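Local coordinates for intimin (Escherichia coli O127:H6 str. E2348/69, PDB 6TQD), which probably acts as an outer-membrane adhesin whose extended passenger of Ig-like domains helps the bacterium attach to host intestinal cells, at residues D4-G16 with K23-D35. Sequence-based numbering, arbitrary orientation.
Sequences DILSLNIPHDING and KIQLIVKSKYGLD. With NA (sodium ion), chain I.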
# COMPACT_ATOMS: atom_id res chain seq x y z
N ASP A 4 -20.83 -0.35 -29.96
CA ASP A 4 -20.77 -0.94 -31.29
C ASP A 4 -19.85 -0.15 -32.22
O ASP A 4 -19.17 -0.72 -33.07
CB ASP A 4 -22.17 -1.03 -31.90
CG ASP A 4 -22.15 -1.55 -33.32
OD1 ASP A 4 -22.09 -2.79 -33.51
OD2 ASP A 4 -22.19 -0.72 -34.25
N ILE A 5 -19.84 1.17 -32.07
CA ILE A 5 -18.90 1.99 -32.84
C ILE A 5 -17.55 2.09 -32.15
O ILE A 5 -16.51 1.97 -32.79
CB ILE A 5 -19.51 3.37 -33.15
CG1 ILE A 5 -20.63 3.23 -34.19
CG2 ILE A 5 -18.43 4.34 -33.63
CD1 ILE A 5 -21.38 4.51 -34.48
N LEU A 6 -17.52 2.29 -30.82
CA LEU A 6 -16.25 2.52 -30.14
C LEU A 6 -16.41 2.20 -28.66
O LEU A 6 -17.27 2.79 -28.00
CB LEU A 6 -15.82 3.98 -30.31
CG LEU A 6 -14.50 4.38 -29.69
CD1 LEU A 6 -13.38 3.48 -30.20
CD2 LEU A 6 -14.21 5.84 -29.96
N SER A 7 -15.58 1.30 -28.15
CA SER A 7 -15.58 0.97 -26.73
C SER A 7 -14.15 0.90 -26.21
O SER A 7 -13.21 0.57 -26.94
CB SER A 7 -16.29 -0.36 -26.45
OG SER A 7 -15.55 -1.46 -26.96
N LEU A 8 -14.00 1.24 -24.93
CA LEU A 8 -12.74 1.13 -24.19
C LEU A 8 -13.02 0.44 -22.87
O LEU A 8 -13.93 0.83 -22.14
CB LEU A 8 -12.18 2.53 -23.93
CG LEU A 8 -10.94 2.61 -23.03
CD1 LEU A 8 -9.75 1.92 -23.66
CD2 LEU A 8 -10.61 4.08 -22.73
N ASN A 9 -12.23 -0.59 -22.56
CA ASN A 9 -12.28 -1.25 -21.27
C ASN A 9 -10.87 -1.36 -20.71
O ASN A 9 -9.91 -1.55 -21.47
CB ASN A 9 -12.91 -2.65 -21.37
CG ASN A 9 -14.43 -2.60 -21.60
OD1 ASN A 9 -14.90 -2.34 -22.72
ND2 ASN A 9 -15.21 -2.84 -20.55
N ILE A 10 -10.76 -1.20 -19.40
CA ILE A 10 -9.50 -1.32 -18.68
C ILE A 10 -9.66 -2.45 -17.68
O ILE A 10 -10.21 -2.26 -16.59
CB ILE A 10 -9.12 0.01 -18.00
CG1 ILE A 10 -9.10 1.13 -19.05
CG2 ILE A 10 -7.77 -0.13 -17.29
CD1 ILE A 10 -8.66 2.49 -18.53
N PRO A 11 -9.22 -3.67 -18.03
CA PRO A 11 -9.59 -4.85 -17.24
C PRO A 11 -8.92 -4.91 -15.88
O PRO A 11 -9.45 -5.59 -14.99
CB PRO A 11 -9.14 -6.02 -18.11
CG PRO A 11 -8.07 -5.45 -18.98
CD PRO A 11 -8.48 -4.04 -19.25
N HIS A 12 -7.77 -4.28 -15.71
CA HIS A 12 -6.99 -4.44 -14.50
C HIS A 12 -6.57 -3.09 -13.95
O HIS A 12 -6.05 -2.26 -14.68
CB HIS A 12 -5.73 -5.27 -14.79
CG HIS A 12 -6.01 -6.60 -15.41
ND1 HIS A 12 -6.65 -7.61 -14.73
CD2 HIS A 12 -5.74 -7.08 -16.65
CE1 HIS A 12 -6.76 -8.67 -15.52
NE2 HIS A 12 -6.22 -8.37 -16.69
N ASP A 13 -6.78 -2.90 -12.65
CA ASP A 13 -6.19 -1.76 -11.96
C ASP A 13 -4.72 -2.06 -11.69
O ASP A 13 -4.25 -3.19 -11.84
CB ASP A 13 -6.93 -1.46 -10.66
CG ASP A 13 -8.33 -0.90 -10.91
OD1 ASP A 13 -8.51 -0.11 -11.86
OD2 ASP A 13 -9.25 -1.27 -10.15
N ILE A 14 -3.98 -1.03 -11.31
CA ILE A 14 -2.54 -1.13 -11.14
C ILE A 14 -2.21 -1.01 -9.66
O ILE A 14 -2.73 -0.13 -8.96
CB ILE A 14 -1.80 -0.07 -11.97
CG1 ILE A 14 -1.92 -0.43 -13.45
CG2 ILE A 14 -0.35 0.04 -11.55
CD1 ILE A 14 -1.52 0.66 -14.39
N ASN A 15 -1.39 -1.94 -9.18
CA ASN A 15 -0.80 -1.91 -7.84
C ASN A 15 0.70 -2.10 -8.02
O ASN A 15 1.12 -3.09 -8.62
CB ASN A 15 -1.36 -3.04 -7.00
CG ASN A 15 -2.87 -2.99 -6.90
OD1 ASN A 15 -3.44 -2.07 -6.31
ND2 ASN A 15 -3.53 -3.99 -7.46
N GLY A 16 1.49 -1.14 -7.55
CA GLY A 16 2.92 -1.21 -7.77
C GLY A 16 3.73 -0.48 -6.72
O GLY A 16 3.22 0.32 -5.94
N LYS A 23 3.07 -0.97 -16.87
CA LYS A 23 2.36 -1.01 -18.14
C LYS A 23 0.85 -1.06 -17.88
O LYS A 23 0.39 -1.73 -16.96
CB LYS A 23 2.78 -2.24 -18.93
CG LYS A 23 2.13 -2.38 -20.29
CD LYS A 23 2.43 -3.74 -20.92
CE LYS A 23 1.62 -3.97 -22.19
NZ LYS A 23 0.15 -4.07 -21.93
N ILE A 24 0.10 -0.36 -18.72
CA ILE A 24 -1.35 -0.29 -18.66
C ILE A 24 -1.92 -1.10 -19.81
O ILE A 24 -1.52 -0.92 -20.96
CB ILE A 24 -1.82 1.17 -18.77
CG1 ILE A 24 -1.30 2.00 -17.60
CG2 ILE A 24 -3.33 1.22 -18.84
CD1 ILE A 24 -1.31 3.50 -17.83
N GLN A 25 -2.85 -2.00 -19.51
CA GLN A 25 -3.54 -2.79 -20.52
C GLN A 25 -4.87 -2.14 -20.86
O GLN A 25 -5.74 -1.99 -19.98
CB GLN A 25 -3.72 -4.24 -20.09
CG GLN A 25 -4.32 -5.11 -21.19
CD GLN A 25 -4.53 -6.55 -20.76
OE1 GLN A 25 -4.27 -6.91 -19.62
NE2 GLN A 25 -4.99 -7.37 -21.70
N LEU A 26 -5.03 -1.75 -22.12
CA LEU A 26 -6.27 -1.20 -22.65
C LEU A 26 -6.85 -2.18 -23.66
O LEU A 26 -6.11 -2.81 -24.43
CB LEU A 26 -5.99 0.12 -23.38
CG LEU A 26 -5.30 1.24 -22.58
CD1 LEU A 26 -5.10 2.47 -23.47
CD2 LEU A 26 -6.06 1.59 -21.33
N ILE A 27 -8.17 -2.31 -23.67
CA ILE A 27 -8.87 -3.16 -24.64
C ILE A 27 -9.83 -2.27 -25.41
O ILE A 27 -10.86 -1.83 -24.87
CB ILE A 27 -9.60 -4.33 -23.97
CG1 ILE A 27 -8.60 -5.23 -23.23
CG2 ILE A 27 -10.35 -5.15 -25.01
CD1 ILE A 27 -9.23 -6.37 -22.46
N VAL A 28 -9.51 -2.01 -26.68
CA VAL A 28 -10.26 -1.11 -27.54
C VAL A 28 -10.96 -1.92 -28.62
O VAL A 28 -10.37 -2.83 -29.21
CB VAL A 28 -9.32 -0.09 -28.20
CG1 VAL A 28 -10.04 0.69 -29.30
CG2 VAL A 28 -8.73 0.85 -27.16
N LYS A 29 -12.21 -1.57 -28.88
CA LYS A 29 -12.93 -2.06 -30.06
C LYS A 29 -13.42 -0.83 -30.81
O LYS A 29 -14.12 0.00 -30.23
CB LYS A 29 -14.12 -2.94 -29.68
CG LYS A 29 -13.75 -4.23 -28.96
CD LYS A 29 -12.83 -5.11 -29.79
CE LYS A 29 -12.75 -6.53 -29.23
NZ LYS A 29 -12.43 -6.55 -27.77
N SER A 30 -13.04 -0.72 -32.08
CA SER A 30 -13.32 0.48 -32.86
C SER A 30 -13.71 0.09 -34.28
O SER A 30 -12.91 -0.50 -35.00
CB SER A 30 -12.10 1.39 -32.91
OG SER A 30 -12.30 2.49 -33.77
N LYS A 31 -14.94 0.43 -34.67
CA LYS A 31 -15.38 0.17 -36.04
C LYS A 31 -14.58 0.97 -37.05
O LYS A 31 -14.28 0.48 -38.15
CB LYS A 31 -16.87 0.48 -36.16
CG LYS A 31 -17.46 0.27 -37.55
CD LYS A 31 -18.95 0.60 -37.57
CE LYS A 31 -19.52 0.52 -38.99
NZ LYS A 31 -20.94 0.95 -39.04
N TYR A 32 -14.25 2.23 -36.74
CA TYR A 32 -13.62 3.13 -37.69
C TYR A 32 -12.11 3.27 -37.51
O TYR A 32 -11.46 3.90 -38.35
CB TYR A 32 -14.28 4.52 -37.64
CG TYR A 32 -15.75 4.48 -37.92
CD1 TYR A 32 -16.23 3.95 -39.12
CD2 TYR A 32 -16.67 4.97 -37.01
CE1 TYR A 32 -17.58 3.89 -39.38
CE2 TYR A 32 -18.03 4.92 -37.27
CZ TYR A 32 -18.48 4.38 -38.46
OH TYR A 32 -19.83 4.33 -38.73
N GLY A 33 -11.53 2.67 -36.48
CA GLY A 33 -10.11 2.73 -36.27
C GLY A 33 -9.73 3.66 -35.13
O GLY A 33 -10.13 4.83 -35.10
N LEU A 34 -8.92 3.16 -34.20
CA LEU A 34 -8.48 3.97 -33.08
C LEU A 34 -7.55 5.07 -33.56
O LEU A 34 -6.65 4.83 -34.38
CB LEU A 34 -7.75 3.09 -32.06
CG LEU A 34 -7.16 3.78 -30.83
CD1 LEU A 34 -8.25 4.33 -29.92
CD2 LEU A 34 -6.23 2.84 -30.06
N ASP A 35 -7.78 6.29 -33.07
CA ASP A 35 -6.88 7.41 -33.32
C ASP A 35 -5.95 7.67 -32.15
O ASP A 35 -4.74 7.84 -32.35
CB ASP A 35 -7.70 8.67 -33.67
CG ASP A 35 -6.81 9.86 -33.99
OD1 ASP A 35 -6.27 9.90 -35.11
OD2 ASP A 35 -6.65 10.74 -33.11
NA NA I . -11.36 -1.81 -14.52
O HOH W 1 -22.36 0.56 -36.99
O HOH W 2 -14.80 3.69 -34.10
O HOH W 3 -13.66 -2.39 -25.19
O HOH W 4 -10.48 -3.57 -13.11
O HOH W 5 -5.89 -3.09 -17.57
O HOH W 6 -3.90 -1.83 -16.63
O HOH W 7 -9.86 -0.17 -14.27
O HOH W 8 -12.39 -1.78 -12.07
O HOH W 9 -12.32 0.41 -15.52
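Leu8 and Val28 face each other in a non-hydrogen-bonded pair of antiparallel strands 6-9 and 27-30, Leu8 CD1 lying 3.8 Å from Val28 CG2. With CG anti to the backbone N (chi1 173°), Leu8 also brings CD1 near Leu26 CB, while its side chain reaches Ser91 and Val94 of strand 90-101. Ile10 and Leu26 run side by side on this inner face, with Ile10 CG1 3.8 Å from Leu26 CD2. On the outer face, Ser7 OG sits between its own backbone N and carbonyl carbon (chi1 69°), 3.4 Å from Lys29 CB; a water bridges it to Asn9 OD1 and Ile27 O. Backbone hydrogen bonds run in both directions between Ser7 and Lys29 and between Asn9 and Ile27. Beyond Asn9 the strands part, and two waters span the gap between the His12 and Gln25 backbones. There the extended Gln25 side chain crosses Pro11 at about a right angle and brings OE1 to the edge of the His12 ring, 3.3 Å from His12 CD2. Ile10 O binds a sodium ion at 2.4 Å, alongside four waters. Past this break, Ile14 pairs with strand 90-101 in the opposite sheet, yet its CD1 still meets Ile24 CG1. The first strand thus divides between two facing sheets, consistent with the A/A' strand switch of many Ig-like beta-sandwiches.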